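Local atomic coordinates of MW1564 protein (Staphylococcus aureus, PDB entry 3NTV), a protein that probably transfers a methyl group from S-adenosylmethionine to a hydroxyl of its substrate, as in the caffeoyl-CoA O-methyltransferase family. Residues His33-Asn37 with Arg57-Asp61; Lys141-Ile146 with Tyr162-Lys167; Ile148-Ala153 with Lys200-Tyr204; Pro212-Thr216 with Ile227-Gly231. All coordinates share one frame; numbering follows the deposited sequence.

Contact 1. Residues His33-Asn37 with Arg57-Asp61; sequences HQHQN and RLTLD
His33 and Asp61 meet in a histidine-carboxylate hydrogen bond that ties the turn following helix 22-33 to the first turn of helix 57-70, in the N-terminal helical part of this Rossmann-fold methyltransferase. The polar links centre on one oxygen. His33 ND1 donates to Asp61 OD2 over 2.6 Å, using the anti lone pair of that oxygen, and the imidazole and carboxylate planes are nearly coplanar, 27° apart. On its syn side, though well out of the carboxylate plane, the same OD2 takes a second N-H, from Arg57 NE at 2.8 Å, one helical turn earlier. This salt bridge lies within helix 57-70, so OD2 is gripped by two donors, an arrangement that would probably favour its negative charge. The far nitrogen of the imidazole, NE2, is bonded to the backbone N of Phe218 of the second subunit, which places the ring at the dimer interface.

Apolar packing fixes the ring from another side. Leu58 CD2 sits over one face in a CH-pi contact, 3.9 Å from the ring centroid. The imidazole thus has a methyl over one face and a carboxylate oxygen at its edge, near its plane.

Arg57 carries the largest buried surface of the contact. Its CG stands anti to the backbone N (chi1 -177°) and the chain bends at chi2, which carries the guanidinium to the residues of the turn. His33 CB lies over one face of that group, 3.8 Å from NH2. The amide of Gln34 turns back to Ile30 O of helix 22-33, leaving its NE2 3.4 Å from Arg57 NH1, two donors that make no bond.

Contact 2. Residues Lys141-Ile146 with Tyr162-Lys167; sequences KVYDMI and YTPLLK
A parallel bridge between Tyr143 and Leu166 joins the start of strand 143-149 to the short strand 166-167, across the connection through helix 155-162. Two backbone bonds hold it: Tyr143 N gives its hydrogen to Leu165 O at 2.8 Å, and Lys167 N gives its own to Tyr143 O at 2.9 Å. Tyr143 is thus held through both its N and its O.

The side chains of Tyr143 and Leu165 run alongside each other in the same direction, with Leu165 CB in the ring plane at the edge, 3.9 Å from Tyr143 CD2. The phenol reaches on to Val138 O. With its CG swung away from the backbone N (chi1 -178°), Leu166 lays CD1 against the backbone of Asp144, 3.6 Å from its C atom. Ile146 points CD1 into the bend of 162-166, where it meets Tyr162 CB at 4.1 Å and Leu166 CB at 3.9 Å.

At the rim, the extended Lys167 side chain runs along Asp144 and forms a salt bridge, NZ to OD1 at 3.2 Å, weak as a hydrogen bond. The other oxygen, OD2, takes the backbone N of Lys73 and of Asn74. The bridge lies late in a Rossmann-fold beta-alpha-beta crossover, which leaves strand 143-149, passes through helix 155-162 and is about to enter strand 170-175.

Contact 3. Residues Ile148-Ala153 with Lys200-Tyr204; sequences IDAAKA and KVQDY
Lys200 reaches from its helix to the loop at the end of strand 143-149 and binds two backbone carbonyls with its ammonium group. NZ lies 2.9 Å from Ala151 O and 2.7 Å from Ala153 O. It approaches the first from well above the carbonyl plane, 53° out of it, and the second at a 20° tilt. The side chain leaves the helix with CG opposite the backbone N (chi1 -179°), then bends at chi3 to bring the amine between the two oxygens.

Beside this polar grip the small alanines allow close packing. Ala150 CB rests over one face of the Tyr204 ring, 3.9 Å from CD2, and Val201 CG2 touches Ala151 CB at 3.7 Å.

In Rossmann-fold terms, helix 192-209 packs here against the C-terminal end of a central parallel strand, the end of the sheet at which enzymes of this fold usually bind their ligands. The loop itself is shaped by a type I turn from Asp149 to Lys152 and by an Asx turn in which Asp149 OD1 accepts from Ala151 N at 2.9 Å. Farther out, Tyr204 OH bonds to Thr174 OG1 of strand 170-175, and Ala150 O takes Ser155 OG at the start of helix 155-162.

Contact 4. Residues Pro212-Thr216 with Ile227-Gly231; sequences PGYTT and ISIKG
Tyr214 leans its ring obliquely against Lys230, its partner in a non-hydrogen-bonded antiparallel pair, and it has more surface buried here than any other residue of the two strands. With CG anti to the carbonyl carbon (chi1 -67°), the ring reaches across to the neighbouring strand. CE1 comes within 3.6 Å of Lys230 CB, and OH lies 3.5 Å from CD farther along the extended lysine chain. The aliphatic part of Lys230 thus packs against the phenol, while NZ continues to Leu166 O and Thr163 O. Phe159 meets the Tyr214 ring edge-to-face from helix 155-162.

Thr215 and Ile229 form the hydrogen-bonded pair, their side chains on the other face of the sheet. Thr215 N donates to Ile229 O at 3.0 Å, and Ile229 N returns a bond to Thr215 O at 2.9 Å. Water 2 links the same residues, donating to Ile229 O and bonding to Thr215 OG1. Thr215 O also accepts from Gln65 NE2 of the second subunit, and Ile229 packs on that Gln65, so this face lies at the dimer interface.

One pair along, on the face of Tyr214, Thr216 OG1 and Ser228 OG are hydrogen-bonded at 2.8 Å. At the open end, Gly231 N bonds to Gly213 O at 2.6 Å. The whole is an antiparallel beta hairpin of strands 214-219 and 225-230, which ends the 3-2-1-4-5-7-6 sheet of class I methyltransferases.

Overall arrangement
Contact 1 comes first along the chain and stands apart, its centre about 25 or 26 Å from the other three, among the N-terminal helices. The others all reach the one mixed sheet. Contacts 2 and 3 share strand 143-149, one at its start and one past its end, with centres about 19 Å apart and segments that alternate in sequence. Contact 4 closes last, its centre about 13 Å from that of contact 2, and the two touch through the end of the Lys230 side chain. Helix 192-209 of contact 3 is followed, after a short loop, by strand 214-219 of contact 4. Contacts 1 and 4 both face the second subunit, joining the helical N-terminal part and the terminal hairpin to the dimer.

Contact 1. Residues His33-Asn37 with Arg57-Asp61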
loop_
_atom_site.group_PDB
_atom_site.type_symbol
_atom_site.label_atom_id
_atom_site.label_comp_id
_atom_site.label_asym_id
_atom_site.label_seq_id
_atom_site.Cartn_x
_atom_site.Cartn_y
_atom_site.Cartn_z
ATOM N N HIS A 33 -13.779 -6.020 -2.490
ATOM C CA HIS A 33 -13.158 -6.878 -1.478
ATOM C C HIS A 33 -14.132 -7.867 -0.825
ATOM O O HIS A 33 -13.680 -8.812 -0.175
ATOM C CB HIS A 33 -12.455 -6.030 -0.405
ATOM C CG HIS A 33 -11.151 -5.432 -0.842
ATOM N ND1 HIS A 33 -10.131 -5.203 0.065
ATOM C CD2 HIS A 33 -10.747 -5.011 -2.069
ATOM C CE1 HIS A 33 -9.144 -4.656 -0.628
ATOM N NE2 HIS A 33 -9.461 -4.531 -1.917
ATOM N N GLN A 34 -15.456 -7.681 -1.011
ATOM C CA GLN A 34 -16.454 -8.576 -0.395
ATOM C C GLN A 34 -16.282 -10.072 -0.702
ATOM O O GLN A 34 -16.637 -10.907 0.131
ATOM C CB GLN A 34 -17.896 -8.088 -0.619
ATOM C CG GLN A 34 -18.228 -6.736 0.015
ATOM C CD GLN A 34 -18.001 -6.672 1.505
ATOM O OE1 GLN A 34 -18.717 -7.278 2.304
ATOM N NE2 GLN A 34 -17.007 -5.909 1.909
ATOM N N HIS A 35 -15.666 -10.402 -1.855
ATOM C CA HIS A 35 -15.366 -11.773 -2.283
ATOM C C HIS A 35 -14.372 -12.460 -1.328
ATOM O O HIS A 35 -14.463 -13.673 -1.128
ATOM C CB HIS A 35 -14.800 -11.779 -3.717
ATOM C CG HIS A 35 -15.684 -11.125 -4.739
ATOM N ND1 HIS A 35 -15.629 -9.757 -4.977
ATOM C CD2 HIS A 35 -16.586 -11.678 -5.584
ATOM C CE1 HIS A 35 -16.504 -9.525 -5.943
ATOM N NE2 HIS A 35 -17.108 -10.650 -6.338
ATOM N N GLN A 36 -13.435 -11.686 -0.737
ATOM C CA GLN A 36 -12.421 -12.195 0.198
ATOM C C GLN A 36 -12.783 -12.030 1.693
ATOM O O GLN A 36 -11.892 -12.022 2.551
ATOM C CB GLN A 36 -10.995 -11.697 -0.158
ATOM C CG GLN A 36 -10.768 -10.183 -0.044
ATOM C CD GLN A 36 -9.615 -9.701 -0.891
ATOM O OE1 GLN A 36 -9.594 -9.865 -2.119
ATOM N NE2 GLN A 36 -8.646 -9.055 -0.259
ATOM N N ASN A 37 -14.095 -11.945 1.999
ATOM C CA ASN A 37 -14.618 -11.839 3.363
ATOM C C ASN A 37 -14.327 -13.106 4.162
ATOM O O ASN A 37 -14.713 -14.203 3.743
ATOM C CB ASN A 37 -16.142 -11.601 3.355
ATOM C CG ASN A 37 -16.588 -10.159 3.346
ATOM O OD1 ASN A 37 -17.750 -9.846 3.597
ATOM N ND2 ASN A 37 -15.696 -9.248 3.045
ATOM N N ARG A 57 -11.126 -1.415 6.720
ATOM C CA ARG A 57 -11.060 -2.526 5.791
ATOM C C ARG A 57 -9.941 -2.457 4.748
ATOM O O ARG A 57 -9.225 -3.441 4.566
ATOM C CB ARG A 57 -12.419 -2.755 5.108
ATOM C CG ARG A 57 -12.421 -3.959 4.162
ATOM C CD ARG A 57 -12.239 -5.286 4.914
ATOM N NE ARG A 57 -12.099 -6.418 3.997
ATOM C CZ ARG A 57 -13.109 -7.132 3.520
ATOM N NH1 ARG A 57 -14.359 -6.837 3.860
ATOM N NH2 ARG A 57 -12.882 -8.129 2.679
ATOM N N LEU A 58 -9.820 -1.331 4.030
ATOM C CA LEU A 58 -8.796 -1.273 2.981
ATOM C C LEU A 58 -7.394 -1.279 3.569
ATOM O O LEU A 58 -6.490 -1.898 3.004
ATOM C CB LEU A 58 -9.024 -0.082 2.027
ATOM C CG LEU A 58 -10.363 -0.135 1.254
ATOM C CD1 LEU A 58 -10.508 1.073 0.343
ATOM C CD2 LEU A 58 -10.498 -1.421 0.427
ATOM N N THR A 59 -7.230 -0.641 4.730
ATOM C CA THR A 59 -5.926 -0.647 5.444
ATOM C C THR A 59 -5.590 -2.091 5.851
ATOM O O THR A 59 -4.471 -2.561 5.634
ATOM C CB THR A 59 -6.047 0.218 6.716
ATOM O OG1 THR A 59 -6.125 1.594 6.290
ATOM C CG2 THR A 59 -4.859 0.029 7.663
ATOM N N LEU A 60 -6.553 -2.786 6.452
ATOM C CA LEU A 60 -6.342 -4.173 6.863
ATOM C C LEU A 60 -5.976 -5.039 5.680
ATOM O O LEU A 60 -5.039 -5.815 5.770
ATOM C CB LEU A 60 -7.603 -4.725 7.545
ATOM C CG LEU A 60 -7.515 -6.199 7.875
ATOM C CD1 LEU A 60 -6.832 -6.409 9.217
ATOM C CD2 LEU A 60 -8.873 -6.844 7.763
ATOM N N ASP A 61 -6.696 -4.906 4.554
ATOM C CA ASP A 61 -6.404 -5.755 3.405
ATOM C C ASP A 61 -5.039 -5.497 2.759
ATOM O O ASP A 61 -4.395 -6.434 2.289
ATOM C CB ASP A 61 -7.572 -5.758 2.428
ATOM C CG ASP A 61 -8.784 -6.519 2.962
ATOM O OD1 ASP A 61 -8.632 -7.284 3.957
ATOM O OD2 ASP A 61 -9.861 -6.389 2.372
#

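Contact 2. Residues Lys141-Ile146 with Tyr162-Lys167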
loop_
_atom_site.group_PDB
_atom_site.type_symbol
_atom_site.label_atom_id
_atom_site.label_comp_id
_atom_site.label_asym_id
_atom_site.label_seq_id
_atom_site.Cartn_x
_atom_site.Cartn_y
_atom_site.Cartn_z
ATOM N N LYS A 141 10.538 -13.665 21.327
ATOM C CA LYS A 141 10.491 -13.873 19.886
ATOM C C LYS A 141 11.161 -12.736 19.169
ATOM O O LYS A 141 11.276 -11.626 19.714
ATOM C CB LYS A 141 9.018 -13.894 19.417
ATOM C CG LYS A 141 8.252 -15.132 19.835
ATOM C CD LYS A 141 6.767 -14.937 19.659
ATOM C CE LYS A 141 5.973 -16.007 20.367
ATOM N NZ LYS A 141 6.173 -17.354 19.766
ATOM N N VAL A 142 11.545 -13.005 17.908
ATOM C CA VAL A 142 12.033 -12.004 16.957
ATOM C C VAL A 142 10.796 -11.789 16.049
ATOM O O VAL A 142 10.225 -12.754 15.524
ATOM C CB VAL A 142 13.277 -12.468 16.144
ATOM C CG1 VAL A 142 13.618 -11.467 15.037
ATOM C CG2 VAL A 142 14.481 -12.655 17.068
ATOM N N TYR A 143 10.356 -10.543 15.942
ATOM C CA TYR A 143 9.161 -10.230 15.138
ATOM C C TYR A 143 9.508 -9.828 13.713
ATOM O O TYR A 143 10.594 -9.306 13.445
ATOM C CB TYR A 143 8.315 -9.136 15.823
ATOM C CG TYR A 143 7.795 -9.582 17.172
ATOM C CD1 TYR A 143 6.636 -10.354 17.277
ATOM C CD2 TYR A 143 8.493 -9.285 18.339
ATOM C CE1 TYR A 143 6.219 -10.869 18.509
ATOM C CE2 TYR A 143 8.067 -9.765 19.579
ATOM C CZ TYR A 143 6.942 -10.573 19.656
ATOM O OH TYR A 143 6.520 -11.029 20.883
ATOM N N ASP A 144 8.583 -10.132 12.786
ATOM C CA ASP A 144 8.701 -9.783 11.370
ATOM C C ASP A 144 7.949 -8.493 11.056
ATOM O O ASP A 144 8.233 -7.862 10.040
ATOM C CB ASP A 144 8.125 -10.903 10.515
ATOM C CG ASP A 144 8.797 -12.237 10.771
ATOM O OD1 ASP A 144 10.042 -12.252 10.934
ATOM O OD2 ASP A 144 8.078 -13.250 10.873
HETATM N N MSE A 145 7.013 -8.099 11.935
HETATM C CA MSE A 145 6.178 -6.897 11.771
HETATM C C MSE A 145 5.730 -6.403 13.153
HETATM O O MSE A 145 5.409 -7.206 14.037
HETATM C CB MSE A 145 4.923 -7.244 10.904
HETATM C CG MSE A 145 3.897 -6.114 10.797
HETATM SE SE MSE A 145 2.316 -6.759 9.844
HETATM C CE MSE A 145 2.960 -6.513 8.037
ATOM N N ILE A 146 5.731 -5.070 13.314
ATOM C CA ILE A 146 5.212 -4.382 14.487
ATOM C C ILE A 146 4.075 -3.491 13.961
ATOM O O ILE A 146 4.256 -2.769 12.968
ATOM C CB ILE A 146 6.308 -3.594 15.253
ATOM C CG1 ILE A 146 7.368 -4.578 15.833
ATOM C CG2 ILE A 146 5.654 -2.764 16.390
ATOM C CD1 ILE A 146 8.592 -3.945 16.507
ATOM N N TYR A 162 10.187 -1.366 21.290
ATOM C CA TYR A 162 9.932 -2.650 20.650
ATOM C C TYR A 162 10.688 -2.969 19.373
ATOM O O TYR A 162 10.906 -4.151 19.097
ATOM C CB TYR A 162 8.404 -2.879 20.484
ATOM C CG TYR A 162 7.681 -2.933 21.820
ATOM C CD1 TYR A 162 7.793 -4.048 22.653
ATOM C CD2 TYR A 162 6.975 -1.830 22.298
ATOM C CE1 TYR A 162 7.171 -4.084 23.901
ATOM C CE2 TYR A 162 6.354 -1.852 23.552
ATOM C CZ TYR A 162 6.457 -2.985 24.348
ATOM O OH TYR A 162 5.823 -3.054 25.566
ATOM N N THR A 163 11.149 -1.940 18.642
ATOM C CA THR A 163 11.923 -2.163 17.411
ATOM C C THR A 163 13.197 -2.964 17.584
ATOM O O THR A 163 13.502 -3.711 16.674
ATOM C CB THR A 163 12.060 -0.927 16.544
ATOM O OG1 THR A 163 12.675 0.126 17.276
ATOM C CG2 THR A 163 10.742 -0.486 15.954
ATOM N N PRO A 164 13.908 -2.960 18.736
ATOM C CA PRO A 164 15.055 -3.876 18.883
ATOM C C PRO A 164 14.673 -5.361 18.697
ATOM O O PRO A 164 15.550 -6.193 18.440
ATOM C CB PRO A 164 15.499 -3.634 20.338
ATOM C CG PRO A 164 15.090 -2.239 20.626
ATOM C CD PRO A 164 13.738 -2.140 19.960
ATOM N N LEU A 165 13.367 -5.710 18.840
ATOM C CA LEU A 165 12.874 -7.084 18.671
ATOM C C LEU A 165 12.459 -7.374 17.222
ATOM O O LEU A 165 11.980 -8.473 16.942
ATOM C CB LEU A 165 11.658 -7.334 19.566
ATOM C CG LEU A 165 11.827 -7.079 21.053
ATOM C CD1 LEU A 165 10.528 -7.331 21.755
ATOM C CD2 LEU A 165 12.911 -7.986 21.626
ATOM N N LEU A 166 12.541 -6.376 16.345
ATOM C CA LEU A 166 12.160 -6.541 14.939
ATOM C C LEU A 166 13.382 -6.960 14.111
ATOM O O LEU A 166 14.450 -6.344 14.203
ATOM C CB LEU A 166 11.597 -5.199 14.430
ATOM C CG LEU A 166 11.078 -5.152 12.987
ATOM C CD1 LEU A 166 9.831 -6.045 12.829
ATOM C CD2 LEU A 166 10.755 -3.716 12.594
ATOM N N LYS A 167 13.215 -7.977 13.277
ATOM C CA LYS A 167 14.329 -8.440 12.454
ATOM C C LYS A 167 14.725 -7.415 11.421
ATOM O O LYS A 167 13.922 -6.537 11.064
ATOM C CB LYS A 167 14.001 -9.765 11.767
ATOM C CG LYS A 167 12.901 -9.670 10.715
ATOM C CD LYS A 167 12.854 -10.914 9.880
ATOM C CE LYS A 167 11.848 -10.753 8.770
ATOM N NZ LYS A 167 11.587 -12.066 8.111
#

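Contact 3. Residues Ile148-Ala153 with Lys200-Tyr204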
loop_
_atom_site.group_PDB
_atom_site.type_symbol
_atom_site.label_atom_id
_atom_site.label_comp_id
_atom_site.label_asym_id
_atom_site.label_seq_id
_atom_site.Cartn_x
_atom_site.Cartn_y
_atom_site.Cartn_z
ATOM N N ILE A 148 1.541 -0.437 15.058
ATOM C CA ILE A 148 1.301 0.641 16.040
ATOM C C ILE A 148 0.289 1.668 15.511
ATOM O O ILE A 148 0.147 1.827 14.305
ATOM C CB ILE A 148 2.681 1.343 16.303
ATOM C CG1 ILE A 148 3.673 0.408 17.003
ATOM C CG2 ILE A 148 2.556 2.647 17.114
ATOM C CD1 ILE A 148 5.195 0.947 16.820
ATOM N N ASP A 149 -0.390 2.380 16.420
ATOM C CA ASP A 149 -1.270 3.497 16.088
ATOM C C ASP A 149 -0.511 4.757 16.530
ATOM O O ASP A 149 -0.143 4.864 17.704
ATOM C CB ASP A 149 -2.609 3.353 16.802
ATOM C CG ASP A 149 -3.654 4.434 16.557
ATOM O OD1 ASP A 149 -3.285 5.632 16.542
ATOM O OD2 ASP A 149 -4.848 4.090 16.454
ATOM N N ALA A 150 -0.237 5.698 15.595
ATOM C CA ALA A 150 0.547 6.907 15.923
ATOM C C ALA A 150 -0.058 7.757 17.040
ATOM O O ALA A 150 0.665 8.494 17.706
ATOM C CB ALA A 150 0.707 7.773 14.691
ATOM N N ALA A 151 -1.369 7.695 17.200
ATOM C CA ALA A 151 -2.072 8.530 18.178
ATOM C C ALA A 151 -2.264 7.883 19.554
ATOM O O ALA A 151 -2.655 8.581 20.491
ATOM C CB ALA A 151 -3.416 8.935 17.611
ATOM N N LYS A 152 -2.002 6.566 19.675
ATOM C CA LYS A 152 -2.194 5.806 20.910
ATOM C C LYS A 152 -1.077 5.985 21.917
ATOM O O LYS A 152 0.041 5.497 21.730
ATOM C CB LYS A 152 -2.436 4.309 20.616
ATOM C CG LYS A 152 -3.854 3.967 20.176
ATOM C CD LYS A 152 -4.054 2.429 20.133
ATOM C CE LYS A 152 -5.185 2.012 19.219
ATOM N NZ LYS A 152 -5.218 0.537 19.027
ATOM N N ALA A 153 -1.387 6.670 23.036
ATOM C CA ALA A 153 -0.425 6.854 24.116
ATOM C C ALA A 153 0.967 7.333 23.657
ATOM O O ALA A 153 1.044 8.229 22.808
ATOM C CB ALA A 153 -0.354 5.592 24.999
ATOM N N LYS A 200 0.753 15.311 18.499
ATOM C CA LYS A 200 1.463 14.059 18.761
ATOM C C LYS A 200 1.764 13.306 17.444
ATOM O O LYS A 200 2.888 12.867 17.239
ATOM C CB LYS A 200 0.616 13.161 19.695
ATOM C CG LYS A 200 1.301 11.837 20.055
ATOM C CD LYS A 200 0.280 10.792 20.548
ATOM C CE LYS A 200 -0.170 11.048 21.954
ATOM N NZ LYS A 200 -1.014 9.925 22.456
ATOM N N VAL A 201 0.768 13.188 16.576
ATOM C CA VAL A 201 0.873 12.455 15.306
ATOM C C VAL A 201 1.846 13.167 14.377
ATOM O O VAL A 201 2.720 12.528 13.787
ATOM C CB VAL A 201 -0.532 12.220 14.696
ATOM C CG1 VAL A 201 -0.454 11.770 13.254
ATOM C CG2 VAL A 201 -1.306 11.184 15.523
ATOM N N GLN A 202 1.733 14.506 14.285
ATOM C CA GLN A 202 2.672 15.259 13.458
ATOM C C GLN A 202 4.093 15.104 13.955
ATOM O O GLN A 202 4.988 14.901 13.126
ATOM C CB GLN A 202 2.268 16.733 13.344
ATOM C CG GLN A 202 0.984 16.942 12.517
ATOM C CD GLN A 202 0.522 18.394 12.479
ATOM O OE1 GLN A 202 -0.396 18.756 11.729
ATOM N NE2 GLN A 202 1.058 19.234 13.346
ATOM N N ASP A 203 4.316 15.189 15.297
ATOM C CA ASP A 203 5.642 14.980 15.886
ATOM C C ASP A 203 6.156 13.563 15.564
ATOM O O ASP A 203 7.318 13.400 15.209
ATOM C CB ASP A 203 5.617 15.199 17.410
ATOM C CG ASP A 203 5.472 16.657 17.809
ATOM O OD1 ASP A 203 5.538 17.536 16.906
ATOM O OD2 ASP A 203 5.295 16.925 19.017
ATOM N N TYR A 204 5.288 12.544 15.709
ATOM C CA TYR A 204 5.649 11.153 15.403
ATOM C C TYR A 204 6.099 11.026 13.953
ATOM O O TYR A 204 7.142 10.433 13.708
ATOM C CB TYR A 204 4.455 10.208 15.680
ATOM C CG TYR A 204 4.723 8.759 15.333
ATOM C CD1 TYR A 204 5.179 7.864 16.297
ATOM C CD2 TYR A 204 4.545 8.288 14.035
ATOM C CE1 TYR A 204 5.429 6.525 15.984
ATOM C CE2 TYR A 204 4.796 6.952 13.710
ATOM C CZ TYR A 204 5.218 6.070 14.695
ATOM O OH TYR A 204 5.441 4.739 14.421
#

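Contact 4. Residues Pro212-Thr216 with Ile227-Gly231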
loop_
_atom_site.group_PDB
_atom_site.type_symbol
_atom_site.label_atom_id
_atom_site.label_comp_id
_atom_site.label_asym_id
_atom_site.label_seq_id
_atom_site.Cartn_x
_atom_site.Cartn_y
_atom_site.Cartn_z
ATOM N N PRO A 212 17.498 6.989 10.686
ATOM C CA PRO A 212 18.311 6.502 9.551
ATOM C C PRO A 212 18.271 4.997 9.272
ATOM O O PRO A 212 18.605 4.579 8.165
ATOM C CB PRO A 212 19.727 6.997 9.875
ATOM C CG PRO A 212 19.750 7.117 11.352
ATOM C CD PRO A 212 18.354 7.489 11.787
ATOM N N GLY A 213 17.860 4.203 10.250
ATOM C CA GLY A 213 17.790 2.759 10.062
ATOM C C GLY A 213 16.485 2.282 9.449
ATOM O O GLY A 213 16.207 1.083 9.481
ATOM N N TYR A 214 15.659 3.216 8.913
ATOM C CA TYR A 214 14.334 2.907 8.339
ATOM C C TYR A 214 14.065 3.608 7.034
ATOM O O TYR A 214 14.420 4.775 6.882
ATOM C CB TYR A 214 13.199 3.258 9.342
ATOM C CG TYR A 214 13.207 2.366 10.562
ATOM C CD1 TYR A 214 12.444 1.203 10.604
ATOM C CD2 TYR A 214 14.053 2.630 11.639
ATOM C CE1 TYR A 214 12.513 0.332 11.685
ATOM C CE2 TYR A 214 14.149 1.749 12.716
ATOM C CZ TYR A 214 13.364 0.610 12.742
ATOM O OH TYR A 214 13.434 -0.258 13.801
ATOM N N THR A 215 13.379 2.913 6.113
ATOM C CA THR A 215 12.908 3.477 4.849
ATOM C C THR A 215 11.376 3.525 4.972
ATOM O O THR A 215 10.755 2.453 5.074
ATOM C CB THR A 215 13.456 2.667 3.676
ATOM O OG1 THR A 215 14.888 2.728 3.721
ATOM C CG2 THR A 215 12.974 3.169 2.356
ATOM N N THR A 216 10.790 4.741 4.988
ATOM C CA THR A 216 9.341 4.947 5.207
ATOM C C THR A 216 8.582 5.579 4.065
ATOM O O THR A 216 9.065 6.517 3.426
ATOM C CB THR A 216 9.125 5.776 6.513
ATOM O OG1 THR A 216 9.719 5.076 7.603
ATOM C CG2 THR A 216 7.649 6.074 6.828
ATOM N N ILE A 227 4.442 2.811 6.230
ATOM C CA ILE A 227 5.124 1.536 6.142
ATOM C C ILE A 227 6.602 1.835 6.247
ATOM O O ILE A 227 7.125 2.601 5.415
ATOM C CB ILE A 227 4.811 0.788 4.832
ATOM C CG1 ILE A 227 3.300 0.480 4.696
ATOM C CG2 ILE A 227 5.690 -0.485 4.673
ATOM C CD1 ILE A 227 2.948 0.076 3.196
ATOM N N SER A 228 7.267 1.208 7.234
ATOM C CA SER A 228 8.694 1.403 7.487
ATOM C C SER A 228 9.429 0.087 7.406
ATOM O O SER A 228 9.083 -0.854 8.108
ATOM C CB SER A 228 8.929 2.035 8.863
ATOM O OG SER A 228 8.235 3.256 9.037
ATOM N N ILE A 229 10.477 0.029 6.595
ATOM C CA ILE A 229 11.307 -1.173 6.466
ATOM C C ILE A 229 12.557 -0.942 7.303
ATOM O O ILE A 229 13.258 0.047 7.065
ATOM C CB ILE A 229 11.734 -1.472 4.994
ATOM C CG1 ILE A 229 10.516 -1.605 4.048
ATOM C CG2 ILE A 229 12.611 -2.740 4.962
ATOM C CD1 ILE A 229 10.897 -1.743 2.515
ATOM N N LYS A 230 12.865 -1.856 8.222
ATOM C CA LYS A 230 14.070 -1.755 9.049
ATOM C C LYS A 230 15.315 -2.144 8.260
ATOM O O LYS A 230 15.409 -3.260 7.747
ATOM C CB LYS A 230 13.929 -2.630 10.297
ATOM C CG LYS A 230 15.152 -2.655 11.210
ATOM C CD LYS A 230 14.792 -3.226 12.563
ATOM C CE LYS A 230 16.020 -3.452 13.423
ATOM N NZ LYS A 230 15.681 -3.932 14.790
ATOM N N GLY A 231 16.279 -1.231 8.231
ATOM C CA GLY A 231 17.569 -1.444 7.578
ATOM C C GLY A 231 18.625 -1.934 8.550
ATOM O O GLY A 231 18.307 -2.559 9.568
HETATM O O HOH W 1 17.677 -0.337 11.519
HETATM O O HOH W 2 15.576 0.290 5.404
#